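PDB 5LTV: chemotactic transducer PctC from Pseudomonas aeruginosa, which binds gamma-aminobutyrate through its extracytoplasmic ligand-binding domain and probably relays its presence as a chemotaxis signal. Local coordinates for residues Ala127-Glu137 / Leu149-His157; Leu171-Asn179 / Leu199-Val207. One frame throughout, in Å; residues are numbered along the deposited sequence.

How the contacts relate
After the long N-terminal helix 34-68, the chain builds two five-stranded antiparallel sheets with the same strand order, and each contact lies at one of them. Contact 1 comes first: after helix 122-130 the chain enters edge strand 134-140 and returns in strand 147-157, closing a hairpin of the ligand-binding sheet. Strand 160-170 then leads directly into helix 171-178; the chain runs on through strand 188-193, and edge strand 198-200 of the second sheet returns to that helix, which closes contact 2. The two contacts follow in series, neither nested nor crossed, with centres about 23 Å apart. They meet where Leu-149 CD2 lies 3.5 Å from Leu-174 CD1, which packs the connecting helix against the first sheet.

Contact 1: residues Ala127-Glu137 / Leu149-His157; sequences ALAADRLIVTE and LAMSLPVRH
Thr-136 OG1 bridges the two strands at the point where their regular pairing lapses. It receives the amide of Ala-150 in an almost straight bond (N to OG1 3.1 Å, 175° at the hydrogen) and hands its own proton to Glu-137 O. With OG1 turned between the backbone N and the carbonyl carbon (chi1 78°), the hydroxyl lies against the neighbouring strand while CG2 rests on Ala-150 O. Farther along, Ile-134 and Ser-152 form an antiparallel hydrogen-bonded pair, Ile-134 N reaching Ser-152 O at 2.9 Å.

The two faces of the hairpin are filled differently. On one, Ser-152 OG touches both Ala-127 CB and Ile-134 CG1 and bonds to Trp-123 O of the preceding helix. On the other, Val-135 CG2 meets Leu-149 CD1 (4.0 Å) and Met-151 CG, and Leu-133 CD1 crosses Leu-153 CG at a slant (3.8 Å); helix 34-68 covers Leu-133, Met-151 and Leu-153.

Where helix 122-130 ends, Pro-154 presses CG against Ala-127 O and slides past Leu-128 CD2. Asp-131, at positive phi, holds its carboxylate nearly perpendicular to the Arg-156 guanidinium: NH1 meets the syn lone pair of OD1, NH2 the same oxygen from above the carboxylate plane, though a second Arg-156 conformer leaves this salt bridge doubtful. Strands 134-140 and 147-157 form the edge hairpin of a 2-1-5-4-3 antiparallel sheet, the PAS-like core of a Cache module, here the one holding gamma-aminobutyrate.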
ATOM      1  N   ALA A 127       9.633   5.225  -6.243  1.00 34.51           N
ATOM      2  CA  ALA A 127       9.423   6.582  -5.735  1.00 33.80           C
ATOM      3  C   ALA A 127      10.241   7.609  -6.530  1.00 34.11           C
ATOM      4  O   ALA A 127       9.753   8.712  -6.838  1.00 29.19           O
ATOM      5  CB  ALA A 127       9.783   6.660  -4.244  1.00 31.44           C
ATOM      6  N   LEU A 128      11.500   7.273  -6.847  1.00 32.56           N
ATOM      7  CA  LEU A 128      12.340   8.218  -7.561  1.00 33.13           C
ATOM      8  C   LEU A 128      11.858   8.398  -8.992  1.00 37.21           C
ATOM      9  O   LEU A 128      11.831   9.523  -9.499  1.00 39.94           O
ATOM     10  CB  LEU A 128      13.801   7.772  -7.536  1.00 33.02           C
ATOM     11  CG  LEU A 128      14.553   7.928  -6.207  1.00 33.81           C
ATOM     12  CD1 LEU A 128      16.036   7.705  -6.411  1.00 33.26           C
ATOM     13  CD2 LEU A 128      14.295   9.291  -5.568  1.00 31.00           C
ATOM     14  N   ALA A 129      11.442   7.306  -9.644  1.00 35.30           N
ATOM     15  CA  ALA A 129      10.983   7.404 -11.026  1.00 33.11           C
ATOM     16  C   ALA A 129       9.710   8.244 -11.123  1.00 34.83           C
ATOM     17  O   ALA A 129       9.582   9.094 -12.009  1.00 32.76           O
ATOM     18  CB  ALA A 129      10.758   6.010 -11.622  1.00 28.16           C
ATOM     19  N   ALA A 130       8.775   8.060 -10.193  1.00 35.05           N
ATOM     20  CA  ALA A 130       7.557   8.854 -10.223  1.00 32.61           C
ATOM     21  C   ALA A 130       7.728  10.262  -9.666  1.00 31.00           C
ATOM     22  O   ALA A 130       6.890  11.109  -9.950  1.00 33.54           O
ATOM     23  CB  ALA A 130       6.453   8.131  -9.461  1.00 34.06           C
ATOM     24  N   ASP A 131       8.794  10.526  -8.910  1.00 36.34           N
ATOM     25  CA  ASP A 131       9.048  11.796  -8.171  1.00 36.60           C
ATOM     26  C   ASP A 131       7.832  12.292  -7.386  1.00 35.65           C
ATOM     27  O   ASP A 131       7.539  13.485  -7.352  1.00 39.02           O
ATOM     28  CB  ASP A 131       9.571  12.918  -9.078  1.00 41.29           C
ATOM     29  CG  ASP A 131      10.242  14.078  -8.255  1.00 48.42           C
ATOM     30  OD1 ASP A 131      11.010  13.770  -7.316  1.00 47.16           O
ATOM     31  OD2 ASP A 131       9.988  15.283  -8.520  1.00 46.90           O
ATOM     32  N   ARG A 132       7.156  11.382  -6.694  1.00 32.90           N
ATOM     33  CA  ARG A 132       5.945  11.713  -5.954  1.00 33.63           C
ATOM     34  C   ARG A 132       5.548  10.467  -5.168  1.00 30.48           C
ATOM     35  O   ARG A 132       6.094   9.376  -5.381  1.00 30.84           O
ATOM     36  CB  ARG A 132       4.803  12.181  -6.887  1.00 35.84           C
ATOM     37  CG  ARG A 132       4.251  11.069  -7.767  1.00 36.95           C
ATOM     38  CD  ARG A 132       3.428  11.574  -8.964  1.00 41.64           C
ATOM     39  NE  ARG A 132       3.386  10.561 -10.025  1.00 45.42           N
ATOM     40  CZ  ARG A 132       2.272  10.148 -10.610  1.00 47.78           C
ATOM     41  NH1 ARG A 132       1.128  10.681 -10.231  1.00 50.32           N
ATOM     42  NH2 ARG A 132       2.294   9.211 -11.565  1.00 49.81           N
ATOM     43  N   LEU A 133       4.595  10.648  -4.248  1.00 27.57           N
ATOM     44  CA  LEU A 133       4.068   9.527  -3.482  1.00 26.99           C
ATOM     45  C   LEU A 133       3.536   8.460  -4.437  1.00 26.99           C
ATOM     46  O   LEU A 133       2.779   8.753  -5.366  1.00 29.70           O
ATOM     47  CB  LEU A 133       2.968  10.003  -2.534  1.00 26.38           C
ATOM     48  CG  LEU A 133       2.447   8.896  -1.594  1.00 33.55           C
ATOM     49  CD1 LEU A 133       3.402   8.711  -0.459  1.00 31.87           C
ATOM     50  CD2 LEU A 133       1.042   9.173  -1.056  1.00 41.99           C
ATOM     51  N   ILE A 134       3.952   7.223  -4.225  1.00 28.37           N
ATOM     52  CA  ILE A 134       3.336   6.081  -4.883  1.00 28.41           C
ATOM     53  C   ILE A 134       2.795   5.157  -3.809  1.00 31.27           C
ATOM     54  O   ILE A 134       3.200   5.213  -2.642  1.00 31.41           O
ATOM     55  CB  ILE A 134       4.314   5.299  -5.761  1.00 30.17           C
ATOM     56  CG1 ILE A 134       5.356   4.645  -4.851  1.00 31.69           C
ATOM     57  CG2 ILE A 134       4.876   6.182  -6.875  1.00 27.59           C
ATOM     58  CD1 ILE A 134       6.116   3.463  -5.464  1.00 33.29           C
ATOM     59  N   VAL A 135       1.870   4.293  -4.215  1.00 30.41           N
ATOM     60  CA  VAL A 135       1.449   3.163  -3.410  1.00 31.21           C
ATOM     61  C   VAL A 135       1.775   1.932  -4.236  1.00 34.21           C
ATOM     62  O   VAL A 135       1.469   1.880  -5.431  1.00 37.39           O
ATOM     63  CB  VAL A 135      -0.037   3.234  -3.011  1.00 35.93           C
ATOM     64  CG1 VAL A 135      -0.927   3.233  -4.212  1.00 39.61           C
ATOM     65  CG2 VAL A 135      -0.400   2.086  -2.086  1.00 35.44           C
ATOM     66  N   THR A 136       2.513   1.013  -3.638  1.00 28.65           N
ATOM     67  CA  THR A 136       3.015  -0.155  -4.333  1.00 29.26           C
ATOM     68  C   THR A 136       1.975  -1.272  -4.309  1.00 33.47           C
ATOM     69  O   THR A 136       1.065  -1.307  -3.467  1.00 32.19           O
ATOM     70  CB  THR A 136       4.306  -0.655  -3.667  1.00 26.04           C
ATOM     71  OG1 THR A 136       3.932  -1.380  -2.496  1.00 25.57           O
ATOM     72  CG2 THR A 136       5.243   0.504  -3.282  1.00 23.45           C
ATOM     73  N   GLU A 137       2.134  -2.205  -5.240  1.00 34.17           N
ATOM     74  CA  GLU A 137       1.446  -3.479  -5.117  1.00 35.29           C
ATOM     75  C   GLU A 137       2.120  -4.308  -4.014  1.00 35.89           C
ATOM     76  O   GLU A 137       3.223  -3.982  -3.554  1.00 34.59           O
ATOM     77  CB  GLU A 137       1.444  -4.199  -6.473  1.00 37.37           C
ATOM     78  CG  GLU A 137       0.545  -3.502  -7.524  1.00 44.17           C
ATOM     79  CD  GLU A 137       0.506  -4.202  -8.908  1.00 47.25           C
ATOM     80  OE1 GLU A 137       1.375  -5.048  -9.196  1.00 45.68           O
ATOM     81  OE2 GLU A 137      -0.404  -3.887  -9.718  1.00 49.68           O
ATOM     82  N   LEU A 149       2.562  -3.881   1.714  1.00 30.56           N
ATOM     83  CA  LEU A 149       2.636  -2.874   0.676  1.00 27.87           C
ATOM     84  C   LEU A 149       3.149  -1.596   1.334  1.00 27.09           C
ATOM     85  O   LEU A 149       3.044  -1.415   2.554  1.00 23.89           O
ATOM     86  CB  LEU A 149       1.274  -2.683  -0.061  1.00 30.04           C
ATOM     87  CG  LEU A 149       0.003  -2.111   0.558  1.00 31.22           C
ATOM     88  CD1 LEU A 149       0.193  -0.649   0.707  1.00 33.35           C
ATOM     89  CD2 LEU A 149      -1.249  -2.368  -0.274  1.00 32.56           C
ATOM     90  N   ALA A 150       3.743  -0.730   0.523  1.00 24.33           N
ATOM     91  CA  ALA A 150       4.368   0.471   1.045  1.00 27.19           C
ATOM     92  C   ALA A 150       3.809   1.703   0.345  1.00 27.67           C
ATOM     93  O   ALA A 150       3.323   1.640  -0.783  1.00 24.72           O
ATOM     94  CB  ALA A 150       5.890   0.417   0.883  1.00 26.47           C
ATOM     95  N   MET A 151       3.890   2.825   1.035  1.00 29.22           N
ATOM     96  CA  MET A 151       3.704   4.137   0.456  1.00 24.08           C
ATOM     97  C   MET A 151       5.017   4.871   0.580  1.00 25.21           C
ATOM     98  O   MET A 151       5.579   4.935   1.679  1.00 27.10           O
ATOM     99  CB  MET A 151       2.611   4.867   1.201  1.00 24.85           C
ATOM    100  CG  MET A 151       1.259   4.341   0.891  1.00 26.50           C
ATOM    101  SD  MET A 151       0.103   4.780   2.220  1.00 32.81           S
ATOM    102  CE  MET A 151      -1.433   4.017   1.603  1.00 29.46           C
ATOM    103  N   SER A 152       5.534   5.398  -0.537  1.00 24.77           N
ATOM    104  CA  SER A 152       6.899   5.944  -0.542  1.00 27.84           C
ATOM    105  C   SER A 152       6.981   7.194  -1.417  1.00 29.31           C
ATOM    106  O   SER A 152       6.186   7.379  -2.350  1.00 22.82           O
ATOM    107  CB  SER A 152       7.950   4.904  -1.027  1.00 24.45           C
ATOM    108  OG  SER A 152       7.700   4.455  -2.382  1.00 26.64           O
ATOM    109  N   LEU A 153       7.941   8.063  -1.090  1.00 26.51           N
ATOM    110  CA  LEU A 153       8.126   9.276  -1.866  1.00 28.13           C
ATOM    111  C   LEU A 153       9.523   9.835  -1.625  1.00 28.41           C
ATOM    112  O   LEU A 153      10.075   9.677  -0.530  1.00 27.03           O
ATOM    113  CB  LEU A 153       7.057  10.336  -1.540  1.00 34.13           C
ATOM    114  CG  LEU A 153       6.546  10.796  -0.165  1.00 34.02           C
ATOM    115  CD1 LEU A 153       7.357  10.366   1.040  1.00 32.39           C
ATOM    116  CD2 LEU A 153       6.374  12.314  -0.186  1.00 29.87           C
ATOM    117  N   PRO A 154      10.101  10.521  -2.621  1.00 28.58           N
ATOM    118  CA  PRO A 154      11.419  11.139  -2.432  1.00 26.78           C
ATOM    119  C   PRO A 154      11.371  12.211  -1.367  1.00 26.33           C
ATOM    120  O   PRO A 154      10.340  12.841  -1.140  1.00 33.41           O
ATOM    121  CB  PRO A 154      11.734  11.743  -3.804  1.00 28.51           C
ATOM    122  CG  PRO A 154      10.726  11.021  -4.765  1.00 31.35           C
ATOM    123  CD  PRO A 154       9.504  10.863  -3.928  1.00 27.07           C
ATOM    124  N   VAL A 155      12.500  12.378  -0.683  1.00 29.75           N
ATOM    125  CA  VAL A 155      12.746  13.443   0.297  1.00 28.94           C
ATOM    126  C   VAL A 155      13.956  14.243  -0.170  1.00 31.12           C
ATOM    127  O   VAL A 155      15.052  13.685  -0.339  1.00 31.67           O
ATOM    128  CB  VAL A 155      13.013  12.865   1.704  1.00 30.55           C
ATOM    129  CG1 VAL A 155      13.165  14.003   2.755  1.00 27.21           C
ATOM    130  CG2 VAL A 155      11.911  11.883   2.091  1.00 30.65           C
ATOM    131  N   ARG A 156      13.763  15.534  -0.401  0.57 30.89           N
ATOM    132  CA  ARG A 156      14.853  16.441  -0.723  0.57 30.67           C
ATOM    133  C   ARG A 156      15.082  17.375   0.462  0.57 31.58           C
ATOM    134  O   ARG A 156      14.163  17.656   1.237  0.57 31.00           O
ATOM    135  CB  ARG A 156      14.564  17.254  -2.006  0.57 29.24           C
ATOM    136  CG  ARG A 156      14.657  16.456  -3.337  0.57 29.34           C
ATOM    137  CD  ARG A 156      14.162  17.279  -4.547  0.57 31.42           C
ATOM    138  NE  ARG A 156      14.209  16.546  -5.831  0.57 32.50           N
ATOM    139  CZ  ARG A 156      13.251  15.733  -6.285  0.57 29.95           C
ATOM    140  NH1 ARG A 156      12.145  15.524  -5.579  0.57 26.90           N
ATOM    141  NH2 ARG A 156      13.402  15.122  -7.448  0.57 34.85           N
ATOM    142  N   HIS A 157      16.326  17.819   0.629  1.00 30.91           N
ATOM    143  CA  HIS A 157      16.653  18.838   1.612  1.00 32.02           C
ATOM    144  C   HIS A 157      17.369  19.961   0.879  1.00 30.79           C
ATOM    145  O   HIS A 157      18.357  19.714   0.180  1.00 31.00           O
ATOM    146  CB  HIS A 157      17.499  18.283   2.755  1.00 34.03           C
ATOM    147  CG  HIS A 157      17.949  19.335   3.715  1.00 36.06           C
ATOM    148  ND1 HIS A 157      17.065  20.134   4.411  1.00 39.78           N
ATOM    149  CD2 HIS A 157      19.188  19.764   4.048  1.00 36.28           C
ATOM    150  CE1 HIS A 157      17.744  20.983   5.162  1.00 36.70           C
ATOM    151  NE2 HIS A 157      19.033  20.781   4.956  1.00 36.93           N
TER

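Contact 2: residues Leu171-Asn179 / Leu199-Val207; sequences LETLTAILN and LLHPDSGLV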
ATOM      1  N   LEU A 171      -0.592  -6.823   4.702  1.00 32.78           N
ATOM      2  CA  LEU A 171      -1.784  -7.061   3.901  1.00 35.98           C
ATOM      3  C   LEU A 171      -2.960  -7.541   4.742  1.00 38.00           C
ATOM      4  O   LEU A 171      -4.107  -7.212   4.427  1.00 36.40           O
ATOM      5  CB  LEU A 171      -1.494  -8.096   2.807  1.00 37.05           C
ATOM      6  CG  LEU A 171      -0.526  -7.783   1.680  1.00 39.14           C
ATOM      7  CD1 LEU A 171      -0.879  -8.738   0.535  1.00 37.97           C
ATOM      8  CD2 LEU A 171      -0.568  -6.310   1.228  1.00 39.26           C
ATOM      9  N   GLU A 172      -2.711  -8.322   5.807  0.51 40.33           N
ATOM     10  CA  GLU A 172      -3.840  -8.802   6.610  0.51 40.89           C
ATOM     11  C   GLU A 172      -4.542  -7.646   7.318  0.51 39.56           C
ATOM     12  O   GLU A 172      -5.767  -7.683   7.492  0.51 39.06           O
ATOM     13  CB  GLU A 172      -3.406  -9.891   7.611  0.51 41.71           C
ATOM     14  CG  GLU A 172      -2.596  -9.447   8.834  0.51 44.98           C
ATOM     15  CD  GLU A 172      -2.317 -10.596   9.843  0.51 49.20           C
ATOM     16  OE1 GLU A 172      -3.239 -11.396  10.132  0.51 50.51           O
ATOM     17  OE2 GLU A 172      -1.173 -10.702  10.352  0.51 48.50           O
ATOM     18  N   THR A 173      -3.797  -6.602   7.690  1.00 36.66           N
ATOM     19  CA  THR A 173      -4.419  -5.406   8.244  1.00 36.00           C
ATOM     20  C   THR A 173      -5.394  -4.775   7.259  1.00 37.23           C
ATOM     21  O   THR A 173      -6.513  -4.382   7.628  1.00 39.81           O
ATOM     22  CB  THR A 173      -3.337  -4.390   8.607  1.00 41.46           C
ATOM     23  OG1 THR A 173      -2.333  -5.022   9.407  1.00 42.50           O
ATOM     24  CG2 THR A 173      -3.951  -3.179   9.337  1.00 40.73           C
ATOM     25  N   LEU A 174      -4.969  -4.629   6.000  1.00 36.54           N
ATOM     26  CA  LEU A 174      -5.841  -4.042   4.989  1.00 38.93           C
ATOM     27  C   LEU A 174      -6.996  -4.965   4.673  1.00 38.48           C
ATOM     28  O   LEU A 174      -8.142  -4.504   4.508  1.00 39.06           O
ATOM     29  CB  LEU A 174      -5.060  -3.713   3.722  1.00 40.29           C
ATOM     30  CG  LEU A 174      -3.957  -2.651   3.906  1.00 42.37           C
ATOM     31  CD1 LEU A 174      -3.096  -2.456   2.684  1.00 44.42           C
ATOM     32  CD2 LEU A 174      -4.660  -1.422   4.196  1.00 45.36           C
ATOM     33  N   THR A 175      -6.730  -6.275   4.599  1.00 34.11           N
ATOM     34  CA  THR A 175      -7.793  -7.195   4.231  1.00 38.83           C
ATOM     35  C   THR A 175      -8.895  -7.197   5.277  1.00 40.57           C
ATOM     36  O   THR A 175     -10.086  -7.213   4.934  1.00 43.85           O
ATOM     37  CB  THR A 175      -7.233  -8.597   4.018  1.00 40.20           C
ATOM     38  OG1 THR A 175      -6.182  -8.534   3.057  1.00 40.30           O
ATOM     39  CG2 THR A 175      -8.331  -9.545   3.521  1.00 37.69           C
ATOM     40  N   ALA A 176      -8.523  -7.130   6.553  1.00 39.51           N
ATOM     41  CA  ALA A 176      -9.492  -6.962   7.633  1.00 41.30           C
ATOM     42  C   ALA A 176     -10.371  -5.726   7.435  1.00 41.11           C
ATOM     43  O   ALA A 176     -11.596  -5.808   7.571  1.00 39.18           O
ATOM     44  CB  ALA A 176      -8.761  -6.871   8.961  1.00 41.29           C
ATOM     45  N   ILE A 177      -9.760  -4.557   7.155  1.00 42.06           N
ATOM     46  CA  ILE A 177     -10.545  -3.344   6.893  1.00 42.29           C
ATOM     47  C   ILE A 177     -11.569  -3.600   5.796  1.00 45.37           C
ATOM     48  O   ILE A 177     -12.735  -3.228   5.922  1.00 44.75           O
ATOM     49  CB  ILE A 177      -9.645  -2.156   6.501  1.00 42.15           C
ATOM     50  CG1 ILE A 177      -8.491  -1.955   7.470  1.00 44.92           C
ATOM     51  CG2 ILE A 177     -10.491  -0.881   6.423  1.00 41.43           C
ATOM     52  CD1 ILE A 177      -8.914  -1.309   8.752  1.00 45.00           C
ATOM     53  N   LEU A 178     -11.128  -4.227   4.695  1.00 47.72           N
ATOM     54  CA  LEU A 178     -11.977  -4.472   3.528  1.00 46.69           C
ATOM     55  C   LEU A 178     -13.178  -5.344   3.863  1.00 50.41           C
ATOM     56  O   LEU A 178     -14.291  -5.082   3.386  1.00 54.97           O
ATOM     57  CB  LEU A 178     -11.147  -5.124   2.427  1.00 47.45           C
ATOM     58  CG  LEU A 178     -11.626  -4.879   1.019  1.00 48.45           C
ATOM     59  CD1 LEU A 178     -11.418  -3.413   0.615  1.00 49.93           C
ATOM     60  CD2 LEU A 178     -10.880  -5.804   0.098  1.00 48.87           C
ATOM     61  N   ASN A 179     -12.975  -6.388   4.673  1.00 51.13           N
ATOM     62  CA  ASN A 179     -14.002  -7.364   5.040  1.00 52.09           C
ATOM     63  C   ASN A 179     -14.582  -7.123   6.429  1.00 58.49           C
ATOM     64  O   ASN A 179     -14.809  -8.081   7.187  1.00 56.98           O
ATOM     65  CB  ASN A 179     -13.438  -8.774   4.949  1.00 50.80           C
ATOM     66  CG  ASN A 179     -13.274  -9.227   3.525  1.00 51.88           C
ATOM     67  OD1 ASN A 179     -14.192  -9.799   2.937  1.00 50.26           O
ATOM     68  ND2 ASN A 179     -12.109  -8.947   2.944  1.00 52.39           N
ATOM     69  N   LEU A 199      -4.681  -8.181  -5.191  1.00 32.06           N
ATOM     70  CA  LEU A 199      -3.865  -7.416  -4.254  1.00 31.36           C
ATOM     71  C   LEU A 199      -4.160  -7.760  -2.810  1.00 35.11           C
ATOM     72  O   LEU A 199      -3.249  -7.822  -1.985  1.00 34.27           O
ATOM     73  CB  LEU A 199      -4.102  -5.912  -4.443  1.00 33.31           C
ATOM     74  CG  LEU A 199      -4.112  -5.407  -5.883  1.00 34.06           C
ATOM     75  CD1 LEU A 199      -4.553  -3.982  -5.879  1.00 32.72           C
ATOM     76  CD2 LEU A 199      -2.750  -5.594  -6.542  1.00 31.87           C
ATOM     77  N   LEU A 200      -5.429  -7.921  -2.479  1.00 36.48           N
ATOM     78  CA  LEU A 200      -5.847  -8.365  -1.168  1.00 30.26           C
ATOM     79  C   LEU A 200      -6.911  -9.408  -1.384  1.00 32.37           C
ATOM     80  O   LEU A 200      -7.719  -9.276  -2.311  1.00 29.78           O
ATOM     81  CB  LEU A 200      -6.437  -7.264  -0.378  1.00 26.93           C
ATOM     82  CG  LEU A 200      -5.670  -5.962  -0.130  1.00 31.66           C
ATOM     83  CD1 LEU A 200      -6.650  -4.947   0.448  1.00 29.35           C
ATOM     84  CD2 LEU A 200      -4.474  -6.213   0.755  1.00 28.80           C
ATOM     85  N   HIS A 201      -6.945 -10.413  -0.508  1.00 33.59           N
ATOM     86  CA  HIS A 201      -7.914 -11.508  -0.608  1.00 37.23           C
ATOM     87  C   HIS A 201      -7.974 -12.293   0.700  1.00 38.83           C
ATOM     88  O   HIS A 201      -6.939 -12.578   1.309  1.00 45.16           O
ATOM     89  CB  HIS A 201      -7.556 -12.443  -1.779  1.00 38.69           C
ATOM     90  CG  HIS A 201      -8.714 -13.236  -2.294  1.00 39.64           C
ATOM     91  ND1 HIS A 201      -9.267 -14.288  -1.591  1.00 39.89           N
ATOM     92  CD2 HIS A 201      -9.453 -13.108  -3.423  1.00 40.30           C
ATOM     93  CE1 HIS A 201     -10.286 -14.785  -2.273  1.00 40.36           C
ATOM     94  NE2 HIS A 201     -10.425 -14.084  -3.387  1.00 41.53           N
ATOM     95  N   PRO A 202      -9.163 -12.643   1.175  1.00 38.65           N
ATOM     96  CA  PRO A 202      -9.244 -13.440   2.411  1.00 39.71           C
ATOM     97  C   PRO A 202      -8.526 -14.790   2.304  1.00 45.17           C
ATOM     98  O   PRO A 202      -8.045 -15.331   3.312  1.00 45.30           O
ATOM     99  CB  PRO A 202     -10.752 -13.598   2.619  1.00 39.24           C
ATOM    100  CG  PRO A 202     -11.349 -12.405   1.864  1.00 38.90           C
ATOM    101  CD  PRO A 202     -10.481 -12.216   0.678  1.00 37.14           C
ATOM    102  N   ASP A 203      -8.414 -15.337   1.102  1.00 47.47           N
ATOM    103  CA  ASP A 203      -7.524 -16.462   0.826  1.00 49.96           C
ATOM    104  C   ASP A 203      -6.140 -15.918   0.448  1.00 45.79           C
ATOM    105  O   ASP A 203      -5.859 -15.652  -0.732  1.00 40.98           O
ATOM    106  CB  ASP A 203      -8.101 -17.331  -0.284  1.00 56.08           C
ATOM    107  CG  ASP A 203      -7.301 -18.594  -0.499  1.00 62.17           C
ATOM    108  OD1 ASP A 203      -6.222 -18.739   0.143  1.00 60.48           O
ATOM    109  OD2 ASP A 203      -7.739 -19.417  -1.342  1.00 65.91           O
ATOM    110  N   SER A 204      -5.257 -15.808   1.455  1.00 50.43           N
ATOM    111  CA  SER A 204      -3.950 -15.175   1.283  1.00 49.37           C
ATOM    112  C   SER A 204      -3.162 -15.782   0.131  1.00 52.10           C
ATOM    113  O   SER A 204      -2.383 -15.077  -0.522  1.00 52.85           O
ATOM    114  CB  SER A 204      -3.143 -15.272   2.592  1.00 48.10           C
ATOM    115  OG  SER A 204      -2.741 -16.618   2.850  1.00 55.01           O
ATOM    116  N   GLY A 205      -3.335 -17.082  -0.133  1.00 50.91           N
ATOM    117  CA  GLY A 205      -2.674 -17.707  -1.268  1.00 52.07           C
ATOM    118  C   GLY A 205      -3.029 -17.089  -2.609  1.00 54.16           C
ATOM    119  O   GLY A 205      -2.239 -17.186  -3.558  1.00 53.43           O
ATOM    120  N   LEU A 206      -4.198 -16.450  -2.715  1.00 52.97           N
ATOM    121  CA  LEU A 206      -4.581 -15.866  -3.992  1.00 50.02           C
ATOM    122  C   LEU A 206      -3.987 -14.480  -4.202  1.00 45.37           C
ATOM    123  O   LEU A 206      -4.112 -13.932  -5.301  1.00 45.32           O
ATOM    124  CB  LEU A 206      -6.103 -15.817  -4.119  1.00 50.75           C
ATOM    125  CG  LEU A 206      -6.824 -17.145  -4.322  1.00 50.38           C
ATOM    126  CD1 LEU A 206      -8.313 -16.898  -4.442  1.00 50.05           C
ATOM    127  CD2 LEU A 206      -6.284 -17.825  -5.561  1.00 51.42           C
ATOM    128  N   VAL A 207      -3.310 -13.927  -3.190  1.00 42.77           N
ATOM    129  CA  VAL A 207      -2.655 -12.637  -3.353  1.00 43.11           C
ATOM    130  C   VAL A 207      -1.558 -12.732  -4.404  1.00 39.44           C
ATOM    131  O   VAL A 207      -0.757 -13.670  -4.405  1.00 38.86           O
ATOM    132  CB  VAL A 207      -2.118 -12.128  -2.009  1.00 40.36           C
ATOM    133  CG1 VAL A 207      -1.076 -11.050  -2.243  1.00 38.37           C
ATOM    134  CG2 VAL A 207      -3.282 -11.555  -1.203  1.00 40.25           C
TER
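Leu-171 O, beside the Leu-200 side chain, is gripped by two donors of the next helical turn, Thr-175 N (2.8 Å) and Thr-175 OG1 (2.8 Å). The hydroxyl comes from above the carbonyl plane, 46° out of it. It can do so because OG1 stands beside the backbone N and opposite the carbonyl carbon (chi1 -55°), folded back along the helix and thereby provided with an acceptor within the largely apolar interface. This short helix links the two sheets of a double-Cache fold and lies against edge strand 198-200 of the second.

Leu-200 is the side chain on which the contact turns. It enters the helix surface among Leu-171, Leu-174, Thr-175 and Leu-178, four residues spaced i, i+3, i+4 and i+7. Its CD1 branch settles on Leu-174 CB at 3.8 Å and extends toward Leu-178 CD2, whereas CD2 meets Leu-171 CD2 at 3.9 Å. Thr-175 and Leu-200 run past each other in opposite directions, so that OG1 flanks CB and CD2 of the leucine, while Thr-175 CG2 touches the His-201 to Pro-202 peptide. A classic beta bulge, in which Leu-199 and Leu-200 both face Leu-191, marks the end of the strand.

Beyond it, the Asn-179 side chain lies across Pro-202 at about a right angle, ND2 being 3.7 Å from Pro-202 CG. That amide nitrogen is committed to Ala-189 O and bonds weakly to Thr-175 O, which ties the helix end to strand 188-193. The CB of His-201 is directed away from the helix; its ND1 accepts Asp-203 N in the ring plane, and Leu-206 CD1 rests over one face. At the other end, Leu-171 and Val-207 meet tip to tip, with CD1 3.6 Å from CG1.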